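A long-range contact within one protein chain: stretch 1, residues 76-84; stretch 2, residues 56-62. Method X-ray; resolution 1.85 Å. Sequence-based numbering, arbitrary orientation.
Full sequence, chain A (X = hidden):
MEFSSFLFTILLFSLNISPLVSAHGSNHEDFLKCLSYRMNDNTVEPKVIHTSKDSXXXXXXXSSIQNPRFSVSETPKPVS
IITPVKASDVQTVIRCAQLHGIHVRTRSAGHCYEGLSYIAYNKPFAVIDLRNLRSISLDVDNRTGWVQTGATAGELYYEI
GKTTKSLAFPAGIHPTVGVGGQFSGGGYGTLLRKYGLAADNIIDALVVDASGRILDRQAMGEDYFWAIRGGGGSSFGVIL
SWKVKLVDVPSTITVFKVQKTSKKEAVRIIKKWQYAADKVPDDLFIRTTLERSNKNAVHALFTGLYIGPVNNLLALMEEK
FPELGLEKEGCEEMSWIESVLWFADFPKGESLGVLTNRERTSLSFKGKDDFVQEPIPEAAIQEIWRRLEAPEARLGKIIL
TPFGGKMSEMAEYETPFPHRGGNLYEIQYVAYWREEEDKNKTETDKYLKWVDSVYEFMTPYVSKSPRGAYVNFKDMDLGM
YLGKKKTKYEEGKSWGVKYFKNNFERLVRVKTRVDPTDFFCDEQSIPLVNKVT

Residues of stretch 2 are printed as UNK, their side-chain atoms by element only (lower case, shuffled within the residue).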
# COMPACT_ATOMS: atom_id res chain seq x y z
N PRO A 76 8.86 17.05 11.77
CA PRO A 76 10.09 16.53 12.40
C PRO A 76 11.11 16.00 11.38
O PRO A 76 10.76 15.29 10.44
CB PRO A 76 9.57 15.40 13.30
CG PRO A 76 8.17 15.81 13.64
CD PRO A 76 7.65 16.47 12.39
N LYS A 77 12.37 16.37 11.59
CA LYS A 77 13.46 15.94 10.73
C LYS A 77 14.39 14.99 11.48
O LYS A 77 14.60 15.14 12.68
CB LYS A 77 14.22 17.16 10.22
CG LYS A 77 13.36 18.11 9.39
CD LYS A 77 12.72 17.38 8.21
CE LYS A 77 11.96 18.33 7.29
NZ LYS A 77 10.86 19.04 7.99
N PRO A 78 14.94 13.98 10.77
CA PRO A 78 15.91 13.07 11.39
C PRO A 78 17.28 13.72 11.55
O PRO A 78 17.64 14.61 10.78
CB PRO A 78 15.98 11.91 10.40
CG PRO A 78 15.69 12.55 9.08
CD PRO A 78 14.68 13.63 9.37
N VAL A 79 18.04 13.26 12.53
CA VAL A 79 19.36 13.80 12.81
C VAL A 79 20.41 13.05 11.97
O VAL A 79 21.57 13.47 11.84
CB VAL A 79 19.65 13.72 14.33
CG1 VAL A 79 19.83 12.28 14.76
CG2 VAL A 79 20.84 14.58 14.71
N SER A 80 19.97 11.95 11.35
CA SER A 80 20.80 11.22 10.39
C SER A 80 19.99 10.31 9.44
O SER A 80 18.94 9.78 9.82
CB SER A 80 21.88 10.40 11.12
OG SER A 80 21.33 9.52 12.09
N ILE A 81 20.49 10.17 8.21
CA ILE A 81 19.98 9.21 7.25
C ILE A 81 21.11 8.29 6.81
O ILE A 81 22.19 8.76 6.50
CB ILE A 81 19.38 9.89 6.00
CG1 ILE A 81 18.24 10.84 6.40
CG2 ILE A 81 18.89 8.86 4.99
CD1 ILE A 81 17.82 11.77 5.29
N ILE A 82 20.86 7.00 6.79
CA ILE A 82 21.85 6.04 6.31
C ILE A 82 21.28 5.31 5.08
O ILE A 82 20.17 4.78 5.12
CB ILE A 82 22.24 5.02 7.41
CG1 ILE A 82 22.65 5.74 8.71
CG2 ILE A 82 23.37 4.13 6.94
CD1 ILE A 82 21.51 5.91 9.73
N THR A 83 22.04 5.32 3.99
CA THR A 83 21.66 4.61 2.77
C THR A 83 22.57 3.39 2.60
O THR A 83 23.55 3.44 1.86
CB THR A 83 21.73 5.51 1.48
OG1 THR A 83 23.09 5.89 1.19
CG2 THR A 83 20.89 6.77 1.65
N PRO A 84 22.24 2.28 3.28
CA PRO A 84 23.05 1.05 3.25
C PRO A 84 23.25 0.51 1.84
O PRO A 84 22.40 0.71 0.98
CB PRO A 84 22.22 0.07 4.10
CG PRO A 84 20.81 0.62 4.03
CD PRO A 84 20.98 2.09 4.02
N UNK A 56 24.54 16.90 0.77
CA UNK A 56 23.60 15.91 0.26
C UNK A 56 22.79 15.28 1.40
O UNK A 56 22.97 14.10 1.72
o UNK A 56 25.06 15.38 -1.61
c UNK A 56 24.34 14.82 -0.52
N UNK A 57 21.91 16.07 2.00
CA UNK A 57 21.11 15.58 3.11
C UNK A 57 19.64 15.83 2.87
O UNK A 57 18.86 14.89 2.78
c UNK A 57 21.54 16.22 4.43
c UNK A 57 20.72 15.79 5.62
c UNK A 57 20.96 14.57 6.23
c UNK A 57 20.22 14.17 7.33
c UNK A 57 18.98 16.20 7.21
c UNK A 57 19.72 16.60 6.12
c UNK A 57 19.23 14.98 7.82
N UNK A 58 19.26 17.09 2.78
CA UNK A 58 17.85 17.43 2.59
C UNK A 58 17.33 16.87 1.27
O UNK A 58 16.14 16.61 1.13
c UNK A 58 17.99 19.51 4.00
c UNK A 58 19.30 19.83 4.32
c UNK A 58 16.99 19.70 4.95
c UNK A 58 17.65 18.94 2.66
c UNK A 58 17.30 20.22 6.20
c UNK A 58 18.61 20.54 6.50
c UNK A 58 19.61 20.34 5.57
N UNK A 59 18.26 16.66 0.33
CA UNK A 59 17.96 16.07 -0.97
C UNK A 59 17.67 14.58 -0.86
O UNK A 59 16.74 14.07 -1.49
o UNK A 59 20.22 15.47 -1.51
c UNK A 59 19.13 16.28 -1.92
N UNK A 60 18.51 13.88 -0.09
CA UNK A 60 18.31 12.46 0.16
C UNK A 60 17.00 12.23 0.90
O UNK A 60 16.25 11.29 0.60
c UNK A 60 19.14 10.47 1.49
c UNK A 60 19.49 11.86 0.97
c UNK A 60 20.75 11.77 0.11
c UNK A 60 20.72 10.62 -0.88
N UNK A 61 16.70 13.10 1.86
CA UNK A 61 15.46 13.01 2.63
C UNK A 61 14.24 13.36 1.80
O UNK A 61 13.20 12.69 1.89
c UNK A 61 14.35 15.01 5.81
c UNK A 61 14.00 12.56 5.33
c UNK A 61 14.25 13.94 4.72
c UNK A 61 15.51 13.92 3.86
N UNK A 62 14.36 14.41 0.99
CA UNK A 62 13.23 14.92 0.23
C UNK A 62 12.88 13.99 -0.93
O UNK A 62 11.73 13.94 -1.35
o UNK A 62 12.92 18.26 0.92
c UNK A 62 13.53 16.32 -0.32
o UNK A 62 11.35 17.30 -0.30
c UNK A 62 12.53 17.36 0.14

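Position 56 carries one side-chain carbon followed by one oxygen, the pattern of a hydroxymethyl group. It is exposed and out of reach of stretch 1. The residue is Ser56.

Position 57 has seven side-chain carbons, one leading into a six-membered ring with no heteroatom on it. CA-to-CB points sideways, but chi1 is t (178°) and carries the ring nearer to stretch 1, where one ring carbon lies 3.4 Å from Pro78 O and another 4.3 Å from Ser80 CA, both at the ring edge. The second carbon is also 4.0 Å from Ile81 CD1. A ring without a terminal oxygen identifies Phe57, and the two atoms are CZ and CE1 respectively. The residue occupies the N-cap position, and its backbone O accepts a hydrogen bond from the N of position 61 (3.0 Å).

Position 58 repeats this composition, one carbon and a six-carbon ring. The ring is exposed and too far from stretch 1 for a direct packing contact. It is Phe58.

Position 59 again shows one carbon and one oxygen, exposed and out of reach of stretch 1. It is Ser59.

Position 60 holds four carbons, forked at the first, with one arm two carbons long. CA-to-CB points toward stretch 1, and the one-carbon arm lies 3.9 Å from Ile81 CG2 and 4.1 Å from Thr83 CG2, so three methyl groups gather here. The beta-branched pattern defines Ile60, and the one-carbon arm is its CG2.

Position 61 also has four carbons, but the fork comes at the second. CA-to-CB is directed toward stretch 1. The CB lies 3.5 Å from Ile81 CD1, while one end carbon reaches Pro78 CD at 3.8 Å and the aliphatic Lys77 CD at 3.7 Å. The later fork distinguishes leucine from the preceding isoleucine: this is Leu61, and the end carbon is CD2.

Position 62 has two carbons, the second bearing two oxygens, and makes no contact with stretch 1. This short carboxylate is Asp62; its backbone N donates to Phe58 O (2.8 Å).

The contact is built from apolar packing, with no hydrogen bond between the stretches and 377 Å² buried in total. Ile81 is its centre: its side chain touches Phe57, Ile60 and Leu61, and Ile81 CA is 7.5 Å from Leu61 CA, the closest backbone approach. The helical turn makes this possible by bringing Phe57 and Leu61, four residues apart, to the same neighbour. The polar ends of Ser80 and Thr83 find hydrogen bonds elsewhere in the structure.

Stretch 2, residues 56-62: SFFSILD
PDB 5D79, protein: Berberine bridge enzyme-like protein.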